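Local coordinates for hypothetical protein, IPT/TIG domain protein (Bacteroides ovatus, PDB 4HW6) that is of unknown function but probably binds carbohydrate as an auxiliary nutrient-binding protein, joining an IPT/TIG domain to a six-bladed beta-propeller, at residues V187-D199 with G208-E220. Sequence-based numbering, arbitrary orientation. Where two conformers were deposited one is given.
Sequences VNFTLNGDMVVVD and GIYLFTRASGFTE
M195 and F218 make the densely packed side of this contact. The selenomethionine side chain leaves the strand with CG anti to the backbone N (chi1 -175°), then turns about the CG-SE bond (chi3 -74°), which lays M195 CE over one face of the F218 ring as a CH-pi contact, 4.1 Å from the ring centroid. M195 SE lies oblique to the F212 and F218 rings, a Met-aromatic contact with each. The edge of F218 takes G193 O, 3.6 Å from F218 CE1, and CZ of F218 meets CE2 of F189, whose side chain crosses at about a right angle; Y156 of strand 154-158 touches F189, M195 and F218. Between strands 195-199 and 207-212 the ladder is regular: M195 pairs with F212, and V197 with Y210, through two backbone bonds each. These four point to one face of the sheet; on the opposite one V196 CG1 presses against I209 CG2 at 3.4 Å, tighter than usual for carbons. Around D194, R214 and A215 the packing thins toward solvent. There D194 OD1 accepts a nearly straight bond from R214 N (2.8 Å, 165°) on its anti lone pair, and a water donates to the same oxygen while accepting from A215 N. The R214 chain runs out extended past the carbonyls of G193 and N192. Strands 184-189 and 221-226 flank the hairpin, completing the four-stranded antiparallel sheet expected of one blade of a beta-propeller.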
loop_
_atom_site.group_PDB
_atom_site.type_symbol
_atom_site.label_atom_id
_atom_site.label_comp_id
_atom_site.label_asym_id
_atom_site.label_seq_id
_atom_site.Cartn_x
_atom_site.Cartn_y
_atom_site.Cartn_z
ATOM N N VAL A 187 -8.509 13.407 -1.925
ATOM C CA VAL A 187 -7.528 13.860 -2.924
ATOM C C VAL A 187 -7.500 12.826 -4.033
ATOM O O VAL A 187 -7.620 11.624 -3.776
ATOM C CB VAL A 187 -6.114 14.096 -2.318
ATOM C CG1 VAL A 187 -5.587 12.842 -1.598
ATOM C CG2 VAL A 187 -5.147 14.577 -3.389
ATOM N N ASN A 188 -7.394 13.294 -5.263
ATOM C CA ASN A 188 -7.232 12.420 -6.413
ATOM C C ASN A 188 -6.520 13.216 -7.498
ATOM O O ASN A 188 -6.108 14.347 -7.256
ATOM C CB ASN A 188 -8.600 11.896 -6.895
ATOM C CG ASN A 188 -8.512 10.533 -7.538
ATOM O OD1 ASN A 188 -7.538 10.208 -8.255
ATOM N ND2 ASN A 188 -9.528 9.711 -7.293
ATOM N N PHE A 189 -6.341 12.620 -8.671
ATOM C CA PHE A 189 -5.737 13.292 -9.805
ATOM C C PHE A 189 -6.591 13.110 -11.052
ATOM O O PHE A 189 -7.156 12.024 -11.296
ATOM C CB PHE A 189 -4.324 12.753 -10.048
ATOM C CG PHE A 189 -3.355 13.110 -8.953
ATOM C CD1 PHE A 189 -3.301 12.387 -7.790
ATOM C CD2 PHE A 189 -2.499 14.175 -9.096
ATOM C CE1 PHE A 189 -2.442 12.758 -6.771
ATOM C CE2 PHE A 189 -1.636 14.535 -8.092
ATOM C CZ PHE A 189 -1.600 13.822 -6.926
ATOM N N THR A 190 -6.654 14.156 -11.848
ATOM C CA THR A 190 -7.394 14.107 -13.104
ATOM C C THR A 190 -6.582 13.319 -14.146
ATOM O O THR A 190 -5.422 12.975 -13.916
ATOM C CB THR A 190 -7.693 15.513 -13.640
ATOM O OG1 THR A 190 -6.473 16.153 -14.055
ATOM C CG2 THR A 190 -8.400 16.392 -12.590
ATOM N N LEU A 191 -7.192 13.047 -15.296
ATOM C CA LEU A 191 -6.488 12.360 -16.386
ATOM C C LEU A 191 -5.312 13.198 -16.900
ATOM O O LEU A 191 -4.348 12.630 -17.410
ATOM C CB LEU A 191 -7.440 12.003 -17.520
ATOM C CG LEU A 191 -8.560 11.013 -17.162
ATOM C CD1 LEU A 191 -9.319 10.612 -18.421
ATOM C CD2 LEU A 191 -8.032 9.798 -16.397
ATOM N N ASN A 192 -5.377 14.521 -16.747
ATOM C CA ASN A 192 -4.255 15.368 -17.154
ATOM C C ASN A 192 -3.168 15.455 -16.069
ATOM O O ASN A 192 -2.117 16.036 -16.287
ATOM C CB ASN A 192 -4.764 16.746 -17.584
ATOM C CG ASN A 192 -5.497 16.700 -18.919
ATOM O OD1 ASN A 192 -5.240 15.826 -19.751
ATOM N ND2 ASN A 192 -6.415 17.635 -19.129
ATOM N N GLY A 193 -3.419 14.850 -14.913
ATOM C CA GLY A 193 -2.449 14.791 -13.836
ATOM C C GLY A 193 -2.570 15.954 -12.866
ATOM O O GLY A 193 -1.706 16.119 -12.009
ATOM N N ASP A 194 -3.625 16.766 -12.993
ATOM C CA ASP A 194 -3.858 17.842 -12.018
ATOM C C ASP A 194 -4.401 17.237 -10.715
ATOM O O ASP A 194 -5.062 16.195 -10.725
ATOM C CB ASP A 194 -4.809 18.893 -12.576
ATOM C CG ASP A 194 -4.235 19.622 -13.788
ATOM O OD1 ASP A 194 -3.048 20.035 -13.770
ATOM O OD2 ASP A 194 -4.988 19.775 -14.776
HETATM N N MSE A 195 -4.094 17.869 -9.590
HETATM C CA MSE A 195 -4.508 17.334 -8.288
HETATM C C MSE A 195 -5.876 17.881 -7.887
HETATM O O MSE A 195 -6.052 19.074 -7.869
HETATM C CB MSE A 195 -3.483 17.734 -7.234
HETATM C CG MSE A 195 -3.720 17.141 -5.866
HETATM SE SE MSE A 195 -2.515 18.008 -4.572
HETATM C CE MSE A 195 -0.872 17.136 -5.117
ATOM N N VAL A 196 -6.816 17.000 -7.560
ATOM C CA VAL A 196 -8.151 17.368 -7.093
ATOM C C VAL A 196 -8.190 17.242 -5.583
ATOM O O VAL A 196 -7.685 16.266 -5.029
ATOM C CB VAL A 196 -9.221 16.404 -7.687
ATOM C CG1 VAL A 196 -10.637 16.857 -7.345
ATOM C CG2 VAL A 196 -9.049 16.287 -9.190
ATOM N N VAL A 197 -8.740 18.243 -4.906
ATOM C CA VAL A 197 -8.920 18.184 -3.458
ATOM C C VAL A 197 -10.343 18.631 -3.117
ATOM O O VAL A 197 -10.810 19.694 -3.575
ATOM C CB VAL A 197 -7.923 19.090 -2.715
ATOM C CG1 VAL A 197 -8.150 19.002 -1.208
ATOM C CG2 VAL A 197 -6.474 18.733 -3.061
ATOM N N VAL A 198 -11.019 17.828 -2.311
ATOM C CA VAL A 198 -12.370 18.137 -1.877
ATOM C C VAL A 198 -12.317 18.935 -0.591
ATOM O O VAL A 198 -11.595 18.566 0.329
ATOM C CB VAL A 198 -13.196 16.843 -1.677
ATOM C CG1 VAL A 198 -14.554 17.164 -1.015
ATOM C CG2 VAL A 198 -13.401 16.185 -3.029
ATOM N N ASP A 199 -13.073 20.031 -0.516
ATOM C CA ASP A 199 -13.266 20.793 0.722
ATOM C C ASP A 199 -14.672 20.473 1.226
ATOM O O ASP A 199 -15.639 20.765 0.531
ATOM C CB ASP A 199 -13.169 22.280 0.444
ATOM C CG ASP A 199 -13.228 23.156 1.709
ATOM O OD1 ASP A 199 -13.126 22.642 2.864
ATOM O OD2 ASP A 199 -13.306 24.406 1.533
ATOM N N GLY A 208 -16.574 23.385 -3.433
ATOM C CA GLY A 208 -16.395 22.096 -2.807
ATOM C C GLY A 208 -15.294 21.241 -3.402
ATOM O O GLY A 208 -14.804 20.316 -2.736
ATOM N N ILE A 209 -14.914 21.528 -4.639
ATOM C CA ILE A 209 -13.870 20.764 -5.300
ATOM C C ILE A 209 -12.896 21.774 -5.895
ATOM O O ILE A 209 -13.282 22.663 -6.660
ATOM C CB ILE A 209 -14.396 19.811 -6.384
ATOM C CG1 ILE A 209 -15.533 18.952 -5.844
ATOM C CG2 ILE A 209 -13.243 18.959 -6.908
ATOM C CD1 ILE A 209 -16.089 17.955 -6.852
ATOM N N TYR A 210 -11.648 21.647 -5.475
ATOM C CA TYR A 210 -10.557 22.501 -5.906
ATOM C C TYR A 210 -9.593 21.703 -6.762
ATOM O O TYR A 210 -9.578 20.463 -6.684
ATOM C CB TYR A 210 -9.793 23.029 -4.711
ATOM C CG TYR A 210 -10.506 24.064 -3.891
ATOM C CD1 TYR A 210 -10.435 25.413 -4.243
ATOM C CD2 TYR A 210 -11.251 23.708 -2.771
ATOM C CE1 TYR A 210 -11.068 26.385 -3.506
ATOM C CE2 TYR A 210 -11.894 24.696 -2.010
ATOM C CZ TYR A 210 -11.783 26.029 -2.377
ATOM O OH TYR A 210 -12.402 27.063 -1.666
ATOM N N LEU A 211 -8.814 22.416 -7.571
ATOM C CA LEU A 211 -7.769 21.809 -8.392
ATOM C C LEU A 211 -6.451 22.537 -8.165
ATOM O O LEU A 211 -6.424 23.774 -8.125
ATOM C CB LEU A 211 -8.182 21.889 -9.866
ATOM C CG LEU A 211 -7.271 21.255 -10.922
ATOM C CD1 LEU A 211 -8.104 20.696 -12.073
ATOM C CD2 LEU A 211 -6.266 22.271 -11.438
ATOM N N PHE A 212 -5.352 21.779 -8.038
ATOM C CA PHE A 212 -4.007 22.359 -8.028
ATOM C C PHE A 212 -3.315 21.884 -9.302
ATOM O O PHE A 212 -3.250 20.675 -9.571
ATOM C CB PHE A 212 -3.204 21.930 -6.798
ATOM C CG PHE A 212 -3.755 22.455 -5.501
ATOM C CD1 PHE A 212 -4.801 21.783 -4.841
ATOM C CD2 PHE A 212 -3.256 23.606 -4.940
ATOM C CE1 PHE A 212 -5.322 22.280 -3.661
ATOM C CE2 PHE A 212 -3.777 24.107 -3.747
ATOM C CZ PHE A 212 -4.806 23.448 -3.117
ATOM N N THR A 213 -2.813 22.822 -10.101
ATOM C CA THR A 213 -2.378 22.472 -11.458
ATOM C C THR A 213 -0.994 21.835 -11.468
ATOM O O THR A 213 -0.061 22.321 -10.830
ATOM C CB THR A 213 -2.359 23.691 -12.404
ATOM O OG1 THR A 213 -1.373 24.622 -11.962
ATOM C CG2 THR A 213 -3.717 24.377 -12.445
ATOM N N ARG A 214 -0.868 20.748 -12.217
ATOM C CA ARG A 214 0.420 20.072 -12.419
ATOM C C ARG A 214 1.462 21.015 -13.041
ATOM O O ARG A 214 2.628 20.997 -12.654
ATOM C CB ARG A 214 0.227 18.848 -13.313
ATOM C CG ARG A 214 1.469 17.981 -13.521
ATOM C CD ARG A 214 1.168 16.925 -14.579
ATOM N NE ARG A 214 2.319 16.080 -14.874
ATOM C CZ ARG A 214 2.450 15.328 -15.971
ATOM N NH1 ARG A 214 1.490 15.286 -16.892
ATOM N NH2 ARG A 214 3.544 14.596 -16.145
ATOM N N ALA A 215 1.016 21.848 -13.982
ATOM C CA ALA A 215 1.896 22.778 -14.698
ATOM C C ALA A 215 2.584 23.800 -13.787
ATOM O O ALA A 215 3.665 24.273 -14.115
ATOM C CB ALA A 215 1.129 23.485 -15.804
ATOM N N SER A 216 1.971 24.123 -12.648
ATOM C CA SER A 216 2.559 25.019 -11.655
ATOM C C SER A 216 3.298 24.273 -10.547
ATOM O O SER A 216 3.637 24.864 -9.521
ATOM C CB SER A 216 1.449 25.868 -11.015
ATOM O OG SER A 216 0.597 25.047 -10.235
ATOM N N GLY A 217 3.522 22.973 -10.707
ATOM C CA GLY A 217 4.046 22.161 -9.603
ATOM C C GLY A 217 3.072 22.088 -8.430
ATOM O O GLY A 217 3.479 21.976 -7.260
ATOM N N PHE A 218 1.780 22.163 -8.751
ATOM C CA PHE A 218 0.693 22.098 -7.766
ATOM C C PHE A 218 0.617 23.293 -6.829
ATOM O O PHE A 218 -0.015 23.207 -5.796
ATOM C CB PHE A 218 0.738 20.799 -6.963
ATOM C CG PHE A 218 0.764 19.576 -7.818
ATOM C CD1 PHE A 218 -0.307 19.270 -8.642
ATOM C CD2 PHE A 218 1.885 18.750 -7.849
ATOM C CE1 PHE A 218 -0.289 18.150 -9.442
ATOM C CE2 PHE A 218 1.913 17.637 -8.661
ATOM C CZ PHE A 218 0.827 17.335 -9.466
ATOM N N THR A 219 1.192 24.419 -7.237
ATOM C CA THR A 219 1.137 25.642 -6.430
ATOM C C THR A 219 -0.091 26.511 -6.736
ATOM O O THR A 219 -0.587 27.207 -5.849
ATOM C CB THR A 219 2.419 26.484 -6.621
ATOM O OG1 THR A 219 2.538 26.871 -7.994
ATOM C CG2 THR A 219 3.663 25.664 -6.210
ATOM N N GLU A 220 -0.570 26.478 -7.978
ATOM C CA GLU A 220 -1.726 27.269 -8.375
ATOM C C GLU A 220 -3.036 26.516 -8.109
ATOM O O GLU A 220 -3.227 25.408 -8.609
ATOM C CB GLU A 220 -1.644 27.630 -9.853
ATOM C CG GLU A 220 -2.732 28.601 -10.278
ATOM C CD GLU A 220 -2.652 28.998 -11.745
ATOM O OE1 GLU A 220 -1.640 28.679 -12.407
ATOM O OE2 GLU A 220 -3.614 29.631 -12.231
HETATM O O HOH W 1 -1.547 21.427 -15.393
#